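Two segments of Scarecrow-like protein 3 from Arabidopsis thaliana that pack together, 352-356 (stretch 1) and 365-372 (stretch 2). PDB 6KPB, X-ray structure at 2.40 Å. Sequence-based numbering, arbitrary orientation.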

ATOM      1  N   ASP A 352     -12.003 -27.431  -0.670  1.00 70.83           N
ATOM      2  CA  ASP A 352     -12.820 -28.442  -1.325  1.00 76.06           C
ATOM      3  C   ASP A 352     -13.758 -27.758  -2.315  1.00 77.87           C
ATOM      4  O   ASP A 352     -14.977 -27.724  -2.133  1.00 72.94           O
ATOM      5  CB  ASP A 352     -13.598 -29.261  -0.295  1.00 83.24           C
ATOM      6  CG  ASP A 352     -14.028 -30.609  -0.835  1.00 90.90           C
ATOM      7  OD1 ASP A 352     -14.077 -30.765  -2.072  1.00103.30           O
ATOM      8  OD2 ASP A 352     -14.287 -31.522  -0.024  1.00106.39           O
ATOM      9  N   SER A 353     -13.174 -27.212  -3.379  1.00 82.72           N
ATOM     10  CA  SER A 353     -13.935 -26.552  -4.426  1.00 79.36           C
ATOM     11  C   SER A 353     -13.166 -26.662  -5.732  1.00 83.41           C
ATOM     12  O   SER A 353     -11.935 -26.636  -5.745  1.00 94.11           O
ATOM     13  CB  SER A 353     -14.200 -25.079  -4.093  1.00 86.94           C
ATOM     14  OG  SER A 353     -14.892 -24.945  -2.866  1.00 95.55           O
ATOM     15  N   ASP A 354     -13.904 -26.789  -6.833  1.00 84.60           N
ATOM     16  CA  ASP A 354     -13.292 -26.827  -8.160  1.00 82.90           C
ATOM     17  C   ASP A 354     -13.078 -25.392  -8.622  1.00 88.47           C
ATOM     18  O   ASP A 354     -13.937 -24.783  -9.260  1.00103.43           O
ATOM     19  CB  ASP A 354     -14.157 -27.609  -9.139  1.00 84.70           C
ATOM     20  CG  ASP A 354     -13.469 -27.831 -10.476  1.00108.34           C
ATOM     21  OD1 ASP A 354     -12.291 -27.436 -10.620  1.00110.16           O
ATOM     22  OD2 ASP A 354     -14.106 -28.402 -11.385  1.00114.91           O
ATOM     23  N   HIS A 355     -11.911 -24.844  -8.286  1.00 82.99           N
ATOM     24  CA  HIS A 355     -11.505 -23.517  -8.726  1.00 84.63           C
ATOM     25  C   HIS A 355     -10.364 -23.571  -9.735  1.00 87.25           C
ATOM     26  O   HIS A 355      -9.718 -22.546  -9.983  1.00 97.54           O
ATOM     27  CB  HIS A 355     -11.106 -22.659  -7.525  1.00 81.29           C
ATOM     28  CG  HIS A 355     -12.242 -22.352  -6.600  1.00 78.27           C
ATOM     29  ND1 HIS A 355     -12.054 -21.843  -5.332  1.00 78.88           N
ATOM     30  CD2 HIS A 355     -13.581 -22.479  -6.758  1.00 80.31           C
ATOM     31  CE1 HIS A 355     -13.227 -21.672  -4.748  1.00 80.48           C
ATOM     32  NE2 HIS A 355     -14.171 -22.050  -5.593  1.00 85.15           N
ATOM     33  N   ASN A 356     -10.100 -24.742 -10.318  1.00 89.71           N
ATOM     34  CA  ASN A 356      -9.028 -24.924 -11.287  1.00 89.19           C
ATOM     35  C   ASN A 356      -9.574 -25.251 -12.672  1.00 99.00           C
ATOM     36  O   ASN A 356      -8.894 -25.893 -13.478  1.00107.51           O
ATOM     37  CB  ASN A 356      -8.069 -26.020 -10.825  1.00 89.29           C
ATOM     38  CG  ASN A 356      -6.711 -25.924 -11.493  1.00 89.02           C
ATOM     39  OD1 ASN A 356      -6.289 -24.850 -11.922  1.00 81.37           O
ATOM     40  ND2 ASN A 356      -6.016 -27.054 -11.581  1.00 84.44           N
ATOM     41  N   LEU A 365     -17.914 -19.104 -12.107  1.00 92.96           N
ATOM     42  CA  LEU A 365     -19.188 -19.641 -11.636  1.00 95.98           C
ATOM     43  C   LEU A 365     -19.027 -20.345 -10.294  1.00100.85           C
ATOM     44  O   LEU A 365     -19.781 -20.087  -9.351  1.00103.24           O
ATOM     45  CB  LEU A 365     -19.777 -20.592 -12.677  1.00 99.47           C
ATOM     46  CG  LEU A 365     -20.471 -19.925 -13.865  1.00103.83           C
ATOM     47  CD1 LEU A 365     -21.028 -20.965 -14.823  1.00 97.64           C
ATOM     48  CD2 LEU A 365     -21.574 -18.996 -13.377  1.00105.40           C
ATOM     49  N   GLU A 366     -18.040 -21.236 -10.188  1.00 98.65           N
ATOM     50  CA  GLU A 366     -17.868 -22.000  -8.956  1.00 94.99           C
ATOM     51  C   GLU A 366     -17.374 -21.117  -7.816  1.00 87.28           C
ATOM     52  O   GLU A 366     -17.887 -21.194  -6.694  1.00 90.94           O
ATOM     53  CB  GLU A 366     -16.912 -23.171  -9.192  1.00 99.41           C
ATOM     54  CG  GLU A 366     -17.590 -24.397  -9.774  1.00100.89           C
ATOM     55  CD  GLU A 366     -18.731 -24.893  -8.904  1.00113.66           C
ATOM     56  OE1 GLU A 366     -18.472 -25.282  -7.745  1.00117.64           O
ATOM     57  OE2 GLU A 366     -19.888 -24.878  -9.374  1.00123.06           O
ATOM     58  N   SER A 367     -16.374 -20.271  -8.083  1.00 81.64           N
ATOM     59  CA  SER A 367     -15.831 -19.425  -7.024  1.00 82.27           C
ATOM     60  C   SER A 367     -16.875 -18.456  -6.486  1.00 88.73           C
ATOM     61  O   SER A 367     -16.836 -18.096  -5.304  1.00 88.40           O
ATOM     62  CB  SER A 367     -14.607 -18.660  -7.528  1.00 82.78           C
ATOM     63  OG  SER A 367     -14.938 -17.842  -8.637  1.00 86.96           O
ATOM     64  N   LEU A 368     -17.813 -18.022  -7.333  1.00 86.88           N
ATOM     65  CA  LEU A 368     -18.902 -17.178  -6.849  1.00 86.33           C
ATOM     66  C   LEU A 368     -19.720 -17.899  -5.787  1.00 84.50           C
ATOM     67  O   LEU A 368     -20.089 -17.306  -4.768  1.00 86.82           O
ATOM     68  CB  LEU A 368     -19.794 -16.744  -8.012  1.00 93.68           C
ATOM     69  CG  LEU A 368     -19.397 -15.463  -8.751  1.00 88.12           C
ATOM     70  CD1 LEU A 368     -20.340 -15.198  -9.914  1.00 83.20           C
ATOM     71  CD2 LEU A 368     -19.377 -14.283  -7.793  1.00 88.75           C
ATOM     72  N   TYR A 369     -20.000 -19.187  -6.000  1.00 91.60           N
ATOM     73  CA  TYR A 369     -20.773 -19.947  -5.022  1.00 97.87           C
ATOM     74  C   TYR A 369     -19.971 -20.205  -3.754  1.00 92.82           C
ATOM     75  O   TYR A 369     -20.510 -20.117  -2.644  1.00 92.90           O
ATOM     76  CB  TYR A 369     -21.248 -21.263  -5.634  1.00 99.31           C
ATOM     77  CG  TYR A 369     -22.471 -21.125  -6.511  1.00103.73           C
ATOM     78  CD1 TYR A 369     -23.747 -21.230  -5.975  1.00113.01           C
ATOM     79  CD2 TYR A 369     -22.350 -20.891  -7.873  1.00110.64           C
ATOM     80  CE1 TYR A 369     -24.870 -21.105  -6.773  1.00119.39           C
ATOM     81  CE2 TYR A 369     -23.464 -20.763  -8.679  1.00119.60           C
ATOM     82  CZ  TYR A 369     -24.723 -20.871  -8.124  1.00128.03           C
ATOM     83  OH  TYR A 369     -25.835 -20.746  -8.924  1.00139.25           O
ATOM     84  N   THR A 370     -18.681 -20.526  -3.895  1.00 86.42           N
ATOM     85  CA  THR A 370     -17.863 -20.834  -2.726  1.00 84.87           C
ATOM     86  C   THR A 370     -17.720 -19.619  -1.820  1.00 87.73           C
ATOM     87  O   THR A 370     -17.983 -19.695  -0.613  1.00 94.80           O
ATOM     88  CB  THR A 370     -16.486 -21.341  -3.162  1.00 89.77           C
ATOM     89  OG1 THR A 370     -16.633 -22.540  -3.933  1.00 90.83           O
ATOM     90  CG2 THR A 370     -15.617 -21.631  -1.946  1.00 78.28           C
ATOM     91  N   TYR A 371     -17.312 -18.483  -2.384  1.00 87.59           N
ATOM     92  CA  TYR A 371     -17.063 -17.304  -1.566  1.00 79.78           C
ATOM     93  C   TYR A 371     -18.344 -16.593  -1.151  1.00 83.07           C
ATOM     94  O   TYR A 371     -18.317 -15.823  -0.186  1.00 86.01           O
ATOM     95  CB  TYR A 371     -16.125 -16.348  -2.303  1.00 74.10           C
ATOM     96  CG  TYR A 371     -14.722 -16.897  -2.399  1.00 76.72           C
ATOM     97  CD1 TYR A 371     -13.822 -16.744  -1.351  1.00 85.01           C
ATOM     98  CD2 TYR A 371     -14.305 -17.602  -3.520  1.00 81.59           C
ATOM     99  CE1 TYR A 371     -12.542 -17.259  -1.426  1.00 80.47           C
ATOM    100  CE2 TYR A 371     -13.027 -18.121  -3.604  1.00 77.78           C
ATOM    101  CZ  TYR A 371     -12.151 -17.947  -2.554  1.00 84.04           C
ATOM    102  OH  TYR A 371     -10.878 -18.463  -2.635  1.00 80.90           O
ATOM    103  N   ALA A 372     -19.460 -16.836  -1.842  1.00 80.11           N
ATOM    104  CA  ALA A 372     -20.742 -16.367  -1.328  1.00 83.47           C
ATOM    105  C   ALA A 372     -21.057 -17.028   0.005  1.00 86.61           C
ATOM    106  O   ALA A 372     -21.602 -16.390   0.912  1.00 89.15           O
ATOM    107  CB  ALA A 372     -21.858 -16.639  -2.337  1.00 70.16           C
TER

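Stretch 2 is one span of a longer helix, and its backbone repeats the i to i+4 pattern: Thr370 N bonds to Glu366 O and Tyr371 N to Ser367 O, both at 3.0 Å. Stretch 1 is an irregular segment lying beside it, with a weak bond from His355 N to Ser353 O at 3.1 Å. The two chains run in opposite senses where they meet: the CA of Ser353 lies 7.1 Å from the CA of Thr370, while the CA of His355 lies 6.2 Å from that of Ser367. No backbone hydrogen bond joins the stretches, so side chains supply the bonding across a modest contact of 240 Å² of buried surface.

On the helix, Glu366, Ser367, Thr370 and Tyr371 make the contact, the i, i+1, i+4, i+5 set expected when one helical face is presented. Leu368, by contrast, points its CB away.

Thr370 is the polar hub. Its CB points toward the loop, and with chi1 in the m well its OG1 lies within bonding distance of two loop side chains. OG1 forms a hydrogen bond with His355 NE2 at 3.0 Å and another with Ser353 OG at 3.2 Å. The donor in each is left open by the geometry. Ser353 and His355 both reach this one hydroxyl, skipping over Asp354, whose CB points sideways and whose carboxylate makes no bond to the helix and instead accepts a weak one from Asn356 N (Asp354 OD1 to Asn356 N, 3.5 Å).

His355 contributes the most buried area of any residue here. Its CB points sideways, but chi1 in the m well brings the ring in toward the helix. The ring's edge and face then meet different chemistry. At the edge, near the ring plane, lies Thr370 OG1, suitably placed for the in-plane lone pair or N-H of NE2. Over one face sits Ser367 CB, 4.1 Å from the ring centroid and 20° off the normal, a CH-pi contact; the Ser367 CA is also close, 3.4 Å from His355 NE2. The imidazole's other nitrogen, ND1, is satisfied elsewhere in the structure.

The Tyr371 ring plane is at 22° to that of His355, but the centroids are 5.7 Å apart and the rings barely overlap; their nearest atoms, His355 CE1 and Tyr371 CE2, are 3.7 Å apart. Farther toward the helix's earlier turn, Glu366 packs its CB against the Asp354 carbonyl, with CB to O at 3.4 Å, so the aliphatic base of a charged side chain covers the loop backbone.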